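Local coordinates for periplasmic molybdate-binding protein (Azotobacter vinelandii, PDB 1ATG), which binds molybdate or tungstate in the periplasm, in a cleft between two domains, probably to deliver the oxyanion to an ABC transporter, at residues Pro38-Ile43 against Glu57-Lys62; Ala115-Ala120 against Ile190-Val195. All coordinates share one frame; numbering follows the deposited sequence. Where two conformers were deposited one is given.

Interaction 1 of 2, residues Pro38-Ile43 against Glu57-Lys62. With EDO (1,2-ethanediol), chain F.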
ATOM      1  N   PRO A  38      -7.664   8.022   6.021  1.00  8.13           N
ATOM      2  CA  PRO A  38      -8.164   9.312   5.563  1.00  8.14           C
ATOM      3  C   PRO A  38      -9.004   9.183   4.304  1.00  8.15           C
ATOM      4  O   PRO A  38     -10.018   9.898   4.165  1.00  9.36           O
ATOM      5  CB  PRO A  38      -6.943  10.188   5.354  1.00 10.71           C
ATOM      6  CG  PRO A  38      -5.832   9.499   6.045  1.00 14.23           C
ATOM      7  CD  PRO A  38      -6.198   8.056   6.222  1.00  9.79           C
ATOM      8  N   VAL A  39      -8.624   8.308   3.363  1.00  8.02           N
ATOM      9  CA  VAL A  39      -9.445   8.139   2.159  1.00  7.91           C
ATOM     10  C   VAL A  39     -10.806   7.571   2.532  1.00  6.87           C
ATOM     11  O   VAL A  39     -11.823   8.070   2.009  1.00  8.58           O
ATOM     12  CB  VAL A  39      -8.732   7.285   1.104  1.00  8.38           C
ATOM     13  CG1 VAL A  39      -9.671   6.955  -0.054  1.00  9.75           C
ATOM     14  CG2 VAL A  39      -7.498   7.989   0.576  1.00 10.22           C
ATOM     15  N   TYR A  40     -10.861   6.601   3.416  1.00  7.22           N
ATOM     16  CA  TYR A  40     -12.123   6.074   3.918  1.00  6.90           C
ATOM     17  C   TYR A  40     -12.961   7.229   4.486  1.00  8.18           C
ATOM     18  O   TYR A  40     -14.151   7.318   4.180  1.00  8.47           O
ATOM     19  CB  TYR A  40     -11.839   5.044   5.015  1.00  9.52           C
ATOM     20  CG  TYR A  40     -13.048   4.760   5.881  1.00  9.94           C
ATOM     21  CD1 TYR A  40     -14.006   3.837   5.477  1.00 10.59           C
ATOM     22  CD2 TYR A  40     -13.251   5.427   7.085  1.00 10.60           C
ATOM     23  CE1 TYR A  40     -15.130   3.586   6.244  1.00 11.98           C
ATOM     24  CE2 TYR A  40     -14.367   5.181   7.858  1.00 13.25           C
ATOM     25  CZ  TYR A  40     -15.300   4.260   7.435  1.00 12.14           C
ATOM     26  OH  TYR A  40     -16.415   4.026   8.215  1.00 16.26           O
ATOM     27  N   ALA A  41     -12.337   8.061   5.327  1.00  7.75           N
ATOM     28  CA  ALA A  41     -13.087   9.165   5.937  1.00  8.30           C
ATOM     29  C   ALA A  41     -13.588  10.145   4.901  1.00  7.74           C
ATOM     30  O   ALA A  41     -14.708  10.687   5.063  1.00  8.67           O
ATOM     31  CB  ALA A  41     -12.247   9.859   6.993  1.00  9.99           C
ATOM     32  N   GLN A  42     -12.830  10.418   3.859  1.00  8.40           N
ATOM     33  CA  GLN A  42     -13.257  11.296   2.790  1.00  9.18           C
ATOM     34  C   GLN A  42     -14.455  10.686   2.080  1.00  9.02           C
ATOM     35  O   GLN A  42     -15.403  11.420   1.750  1.00 10.69           O
ATOM     36  CB  GLN A  42     -12.135  11.532   1.781  0.50 10.44           C
ATOM     37  CG  GLN A  42     -11.018  12.444   2.264  0.50 14.66           C
ATOM     38  CD  GLN A  42      -9.861  12.484   1.286  0.50 14.91           C
ATOM     39  OE1 GLN A  42      -9.581  13.507   0.667  0.50 18.68           O
ATOM     40  NE2 GLN A  42      -9.180  11.351   1.145  0.50 17.43           N
ATOM     41  N   ILE A  43     -14.441   9.378   1.828  1.00  9.30           N
ATOM     42  CA  ILE A  43     -15.579   8.730   1.165  1.00  9.38           C
ATOM     43  C   ILE A  43     -16.821   8.819   2.033  1.00  9.13           C
ATOM     44  O   ILE A  43     -17.904   9.106   1.479  1.00 10.72           O
ATOM     45  CB  ILE A  43     -15.233   7.291   0.750  1.00 10.55           C
ATOM     46  CG1 ILE A  43     -14.166   7.347  -0.350  1.00 10.95           C
ATOM     47  CG2 ILE A  43     -16.471   6.537   0.281  1.00 10.84           C
ATOM     48  CD1 ILE A  43     -13.478   6.019  -0.631  1.00 12.20           C
ATOM     49  N   GLU A  57      -8.589  -4.613   4.233  1.00  6.53           N
ATOM     50  CA  GLU A  57      -9.933  -5.127   4.081  1.00  8.18           C
ATOM     51  C   GLU A  57     -10.891  -4.315   4.954  1.00  7.78           C
ATOM     52  O   GLU A  57     -12.051  -4.111   4.591  1.00  8.52           O
ATOM     53  CB  GLU A  57     -10.054  -6.581   4.527  1.00  9.59           C
ATOM     54  CG  GLU A  57      -9.071  -7.547   3.908  1.00 11.24           C
ATOM     55  CD  GLU A  57      -9.517  -8.989   4.081  1.00 14.92           C
ATOM     56  OE1 GLU A  57     -10.356  -9.422   3.258  1.00 17.92           O
ATOM     57  OE2 GLU A  57      -9.041  -9.645   5.022  1.00 13.97           O
ATOM     58  N   LYS A  58     -10.420  -3.838   6.100  1.00  8.41           N
ATOM     59  CA  LYS A  58     -11.262  -3.127   7.055  1.00  8.83           C
ATOM     60  C   LYS A  58     -11.994  -1.941   6.462  1.00  8.56           C
ATOM     61  O   LYS A  58     -13.228  -1.850   6.674  1.00  9.86           O
ATOM     62  CB  LYS A  58     -10.419  -2.672   8.257  1.00 10.85           C
ATOM     63  CG  LYS A  58     -11.185  -1.920   9.337  1.00 13.58           C
ATOM     64  CD  LYS A  58     -10.244  -1.353  10.390  1.00 16.08           C
ATOM     65  CE  LYS A  58      -9.589  -0.066   9.919  1.00 20.70           C
ATOM     66  NZ  LYS A  58      -8.747   0.541  10.992  1.00 24.66           N
ATOM     67  N   SER A  59     -11.328  -1.030   5.762  1.00  7.56           N
ATOM     68  CA  SER A  59     -12.021   0.153   5.244  1.00  7.60           C
ATOM     69  C   SER A  59     -13.070  -0.227   4.222  1.00  8.22           C
ATOM     70  O   SER A  59     -14.233   0.166   4.395  1.00 10.28           O
ATOM     71  CB  SER A  59     -11.083   1.265   4.814  1.00  8.98           C
ATOM     72  OG  SER A  59     -10.608   1.947   5.987  1.00 10.02           O
ATOM     73  N   PRO A  60     -12.768  -1.019   3.202  1.00  8.73           N
ATOM     74  CA  PRO A  60     -13.778  -1.486   2.262  1.00  9.04           C
ATOM     75  C   PRO A  60     -14.912  -2.204   2.970  1.00  8.80           C
ATOM     76  O   PRO A  60     -16.090  -1.999   2.608  1.00 12.07           O
ATOM     77  CB  PRO A  60     -12.994  -2.415   1.331  1.00  9.61           C
ATOM     78  CG  PRO A  60     -11.636  -1.778   1.324  1.00  8.58           C
ATOM     79  CD  PRO A  60     -11.404  -1.441   2.790  1.00  8.45           C
ATOM     80  N   GLU A  61     -14.661  -3.059   3.939  1.00  9.95           N
ATOM     81  CA  GLU A  61     -15.701  -3.769   4.683  1.00 11.64           C
ATOM     82  C   GLU A  61     -16.605  -2.800   5.431  1.00 11.69           C
ATOM     83  O   GLU A  61     -17.845  -2.929   5.356  1.00 14.14           O
ATOM     84  CB  GLU A  61     -15.097  -4.753   5.680  1.00 14.34           C
ATOM     85  CG  GLU A  61     -14.512  -6.004   5.057  1.00 17.22           C
ATOM     86  CD  GLU A  61     -13.646  -6.820   5.991  1.00 23.95           C
ATOM     87  OE1 GLU A  61     -13.302  -6.348   7.091  1.00 23.55           O
ATOM     88  OE2 GLU A  61     -13.295  -7.964   5.615  1.00 23.72           O
ATOM     89  N   LYS A  62     -16.048  -1.795   6.090  1.00 12.61           N
ATOM     90  CA  LYS A  62     -16.848  -0.786   6.780  1.00 13.01           C
ATOM     91  C   LYS A  62     -17.703  -0.000   5.805  1.00 12.64           C
ATOM     92  O   LYS A  62     -18.896   0.231   6.082  1.00 14.66           O
ATOM     93  CB  LYS A  62     -15.949   0.159   7.580  1.00 14.07           C
ATOM     94  CG  LYS A  62     -15.354  -0.479   8.822  1.00 17.89           C
ATOM     95  CD  LYS A  62     -14.180   0.304   9.378  1.00 21.18           C
ATOM     96  CE  LYS A  62     -14.592   1.590  10.069  1.00 24.74           C
ATOM     97  NZ  LYS A  62     -13.410   2.453  10.363  1.00 22.58           N
TER
HETATM   98  C1  EDO F 402      -7.077  11.616  -1.332  0.50 15.93           C
HETATM   99  O1  EDO F 402      -8.593  11.570  -1.533  0.50 13.91           O
HETATM  100  C2  EDO F 402      -6.387  12.931  -1.732  0.50 16.34           C
HETATM  101  O2  EDO F 402      -7.022  14.101  -0.906  0.50 18.85           O
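Y40 carries this helix-to-helix contact, laying its side chain against S59 and K62, which stand one turn apart on the second helix. The root of the tyrosine meets the serine: Y40 CB lies 3.5 Å from S59 OG, and S59 OG also stays close to Y40 CG, approaching the ring obliquely. Farther out, K62 CB packs near CE1, and the lysine chain runs across the tyrosine at about a right angle. A bend at chi3 (73°) turns the end of that chain back over the ring, so that K62 CE comes within 3.6 Å of Y40 OH. The ammonium group ends 4.3 Å from the ring centroid, K62 NZ standing 32° off the normal, an off-centre cation-pi contact. With CG anti to the backbone N (chi1 162°), the ring of Y40 reaches along the flank of helix 58-65, and its hydroxyl is hydrogen-bonded beyond the pair to Q66 OE1. The two helices, 36-44 and 58-65, are successive helices of a periplasmic binding protein domain, joined through strand 51-53 of the central sheet; F52 of that strand is touched by V39, I43 and S59. With an alanine here, S59 would probably face a gap, and both the K62 ammonium and Q66 would lose their partner. The closest pair of CA atoms, those of Y40 and S59, is 6.1 Å apart, where the small serine faces the other helix. S59 is positioned in turn by D56, whose OD1 accepts a hydrogen bond from the serine backbone N.

Interaction 2 of 2, residues Ala115-Ala120 against Ile190-Val195; sequences APYGLA and IVQQAV. With WO4 (tungstate(VI)ion), chain B.
Y117 meets the bound tungstate on one flank and I190 and Q192 on another, and its side chain can be followed outward between them. CG lies anti to the carbonyl carbon (chi1 -83°), and Y117 CB begins 3.5 Å from WO4 O3, the oxygen that also receives the residue's own backbone N-H: Y117 N to WO4 O3 is 2.9 Å and nearly straight at 172°. CD1 continues past this oxygen, which sits at the ring edge, in its plane. On one face CD2 and CE2 run under the end of I190, whose CD1 lies 4.0 Å from the centroid of the Y117 ring in a CH-pi contact; the same methyl touches A120 one helical turn on, at 3.6 Å from A120 CB. CE1 and CZ meet the other branch, I190 CG2. At the tip, Y117 OH donates to Q192 OE1 over a short 2.6 Å, reaching the oxygen in the carbonyl plane although ring and amide planes stand 89° apart. The nitrogen branch of the same amide is held too, Q192 NE2 bonding to Y77 OH and N9 OD1, and N9 ND2 binds the anion. Helix 116-127 thus begins at the oxyanion, as in other periplasmic binding proteins, and its dipole would be expected to favour the negative charge. The tyrosine's backbone N-H grips the anion, while the phenol, at the ring's far end, ties the ring to the strand.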
ATOM      1  N   ALA A 115      -2.592   3.885   8.168  1.00  6.72           N
ATOM      2  CA  ALA A 115      -1.863   3.330   7.031  1.00  5.32           C
ATOM      3  C   ALA A 115      -1.551   1.878   7.330  1.00  4.36           C
ATOM      4  O   ALA A 115      -0.685   1.572   8.144  1.00  5.47           O
ATOM      5  CB  ALA A 115      -0.582   4.138   6.808  1.00  5.98           C
ATOM      6  N   PRO A 116      -2.219   0.953   6.636  1.00  4.53           N
ATOM      7  CA  PRO A 116      -1.987  -0.474   6.841  1.00  5.12           C
ATOM      8  C   PRO A 116      -0.539  -0.913   6.674  1.00  4.25           C
ATOM      9  O   PRO A 116      -0.124  -1.848   7.362  1.00  4.62           O
ATOM     10  CB  PRO A 116      -2.927  -1.137   5.836  1.00  5.73           C
ATOM     11  CG  PRO A 116      -4.065  -0.160   5.725  1.00  5.20           C
ATOM     12  CD  PRO A 116      -3.389   1.198   5.743  1.00  5.84           C
ATOM     13  N   TYR A 117       0.278  -0.263   5.829  1.00  4.04           N
ATOM     14  CA  TYR A 117       1.690  -0.661   5.744  1.00  4.10           C
ATOM     15  C   TYR A 117       2.441  -0.225   7.000  1.00  4.43           C
ATOM     16  O   TYR A 117       3.486  -0.775   7.336  1.00  5.22           O
ATOM     17  CB  TYR A 117       2.368  -0.094   4.489  1.00  4.23           C
ATOM     18  CG  TYR A 117       2.103  -0.961   3.268  1.00  2.93           C
ATOM     19  CD1 TYR A 117       0.881  -0.870   2.604  1.00  3.78           C
ATOM     20  CD2 TYR A 117       3.035  -1.879   2.832  1.00  3.78           C
ATOM     21  CE1 TYR A 117       0.624  -1.689   1.504  1.00  3.62           C
ATOM     22  CE2 TYR A 117       2.780  -2.689   1.742  1.00  4.09           C
ATOM     23  CZ  TYR A 117       1.587  -2.584   1.087  1.00  2.95           C
ATOM     24  OH  TYR A 117       1.365  -3.384  -0.012  1.00  4.70           O
ATOM     25  N   GLY A 118       1.937   0.779   7.695  1.00  4.64           N
ATOM     26  CA  GLY A 118       2.437   1.216   8.997  1.00  4.76           C
ATOM     27  C   GLY A 118       2.041   0.219  10.083  1.00  3.47           C
ATOM     28  O   GLY A 118       2.840  -0.127  10.958  1.00  4.33           O
ATOM     29  N   LEU A 119       0.794  -0.262  10.022  1.00  4.64           N
ATOM     30  CA  LEU A 119       0.341  -1.284  10.952  1.00  4.75           C
ATOM     31  C   LEU A 119       1.219  -2.531  10.821  1.00  4.44           C
ATOM     32  O   LEU A 119       1.690  -3.096  11.810  1.00  5.16           O
ATOM     33  CB  LEU A 119      -1.127  -1.635  10.697  1.00  6.43           C
ATOM     34  CG  LEU A 119      -1.681  -2.791  11.534  1.00  7.58           C
ATOM     35  CD1 LEU A 119      -1.627  -2.459  13.017  1.00 10.26           C
ATOM     36  CD2 LEU A 119      -3.104  -3.143  11.098  1.00 10.37           C
ATOM     37  N   ALA A 120       1.496  -2.938   9.580  1.00  4.41           N
ATOM     38  CA  ALA A 120       2.337  -4.103   9.342  1.00  4.58           C
ATOM     39  C   ALA A 120       3.735  -3.889   9.898  1.00  4.44           C
ATOM     40  O   ALA A 120       4.289  -4.770  10.559  1.00  4.24           O
ATOM     41  CB  ALA A 120       2.388  -4.447   7.858  1.00  4.95           C
ATOM     42  N   ILE A 190      -1.036  -8.267   4.341  1.00  4.52           N
ATOM     43  CA  ILE A 190      -1.582  -6.991   3.866  1.00  4.44           C
ATOM     44  C   ILE A 190      -2.514  -7.261   2.704  1.00  4.38           C
ATOM     45  O   ILE A 190      -2.165  -7.145   1.523  1.00  5.27           O
ATOM     46  CB  ILE A 190      -0.422  -6.047   3.513  1.00  4.60           C
ATOM     47  CG1 ILE A 190       0.527  -5.842   4.705  1.00  5.29           C
ATOM     48  CG2 ILE A 190      -0.947  -4.696   3.047  1.00  5.43           C
ATOM     49  CD1 ILE A 190       1.830  -5.175   4.339  1.00  6.06           C
ATOM     50  N   VAL A 191      -3.729  -7.675   3.037  1.00  5.29           N
ATOM     51  CA  VAL A 191      -4.759  -8.052   2.078  1.00  5.42           C
ATOM     52  C   VAL A 191      -5.516  -6.813   1.634  1.00  4.49           C
ATOM     53  O   VAL A 191      -6.139  -6.157   2.468  1.00  5.63           O
ATOM     54  CB  VAL A 191      -5.682  -9.125   2.698  1.00  6.11           C
ATOM     55  CG1 VAL A 191      -6.791  -9.444   1.713  1.00  6.71           C
ATOM     56  CG2 VAL A 191      -4.857 -10.355   3.049  1.00  6.18           C
ATOM     57  N   GLN A 192      -5.374  -6.444   0.367  1.00  4.57           N
ATOM     58  CA  GLN A 192      -5.880  -5.163  -0.103  1.00  4.86           C
ATOM     59  C   GLN A 192      -7.161  -5.324  -0.896  1.00  4.61           C
ATOM     60  O   GLN A 192      -7.203  -6.062  -1.890  1.00  5.56           O
ATOM     61  CB  GLN A 192      -4.782  -4.485  -0.956  1.00  4.44           C
ATOM     62  CG  GLN A 192      -3.438  -4.489  -0.241  1.00  4.28           C
ATOM     63  CD  GLN A 192      -2.295  -3.737  -0.863  1.00  4.68           C
ATOM     64  OE1 GLN A 192      -1.147  -3.981  -0.484  1.00  4.79           O
ATOM     65  NE2 GLN A 192      -2.528  -2.794  -1.769  1.00  5.09           N
ATOM     66  N   GLN A 193      -8.205  -4.629  -0.432  1.00  5.39           N
ATOM     67  CA  GLN A 193      -9.500  -4.739  -1.093  1.00  6.05           C
ATOM     68  C   GLN A 193      -9.933  -3.429  -1.719  1.00  5.82           C
ATOM     69  O   GLN A 193      -9.502  -2.339  -1.340  1.00  6.29           O
ATOM     70  CB  GLN A 193     -10.573  -5.224  -0.115  1.00  7.39           C
ATOM     71  CG  GLN A 193     -10.308  -6.645   0.369  1.00  8.98           C
ATOM     72  CD  GLN A 193     -11.597  -7.311   0.815  1.00 13.19           C
ATOM     73  OE1 GLN A 193     -12.364  -6.707   1.566  1.00 14.15           O
ATOM     74  NE2 GLN A 193     -11.836  -8.525   0.335  1.00 12.65           N
ATOM     75  N   ALA A 194     -10.763  -3.570  -2.752  1.00  6.36           N
ATOM     76  CA  ALA A 194     -11.294  -2.466  -3.501  1.00  8.10           C
ATOM     77  C   ALA A 194     -12.826  -2.547  -3.517  1.00  7.99           C
ATOM     78  O   ALA A 194     -13.400  -3.616  -3.357  1.00  7.96           O
ATOM     79  CB  ALA A 194     -10.787  -2.473  -4.937  1.00 10.37           C
ATOM     80  N   VAL A 195     -13.431  -1.374  -3.654  1.00  8.28           N
ATOM     81  CA  VAL A 195     -14.885  -1.306  -3.763  1.00  8.78           C
ATOM     82  C   VAL A 195     -15.234  -0.217  -4.778  1.00  8.75           C
ATOM     83  O   VAL A 195     -14.496   0.715  -5.069  1.00  9.50           O
ATOM     84  CB  VAL A 195     -15.632  -0.938  -2.468  1.00  9.70           C
ATOM     85  CG1 VAL A 195     -15.659  -2.068  -1.458  1.00 13.17           C
ATOM     86  CG2 VAL A 195     -15.063   0.329  -1.831  1.00 11.86           C
TER
HETATM   87  W   WO4 B 250      -1.147   2.987   2.840  1.00  5.39           W
HETATM   88  O1  WO4 B 250      -0.291   4.544   2.879  1.00  5.04           O
HETATM   89  O2  WO4 B 250      -0.982   2.225   1.296  1.00  3.47           O
HETATM   90  O3  WO4 B 250      -0.503   1.879   4.056  1.00  6.63           O
HETATM   91  O4  WO4 B 250      -2.873   3.202   3.171  1.00  4.45           O

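Interactions 1 and 2 have centres 11 Å apart and meet where residues 57-62 rest on strand 191-196. P60, on helix 58-65, packs with its CG 3.5 Å from Q193 O and also touches V195, while E57 CG lies 3.5 Å from V191 O. The strand that presents Q192 to Y117 is therefore covered by the helix that receives Y40. Their relation to the anion differs. Interaction 2 includes one of the groups that bind it, Y117 N, whereas interaction 1 lies a shell away: the S59 side chain is about 8 Å from the tungstate but about 5 Å from that of S36, whose OG binds the ion at the start of helix 36-44.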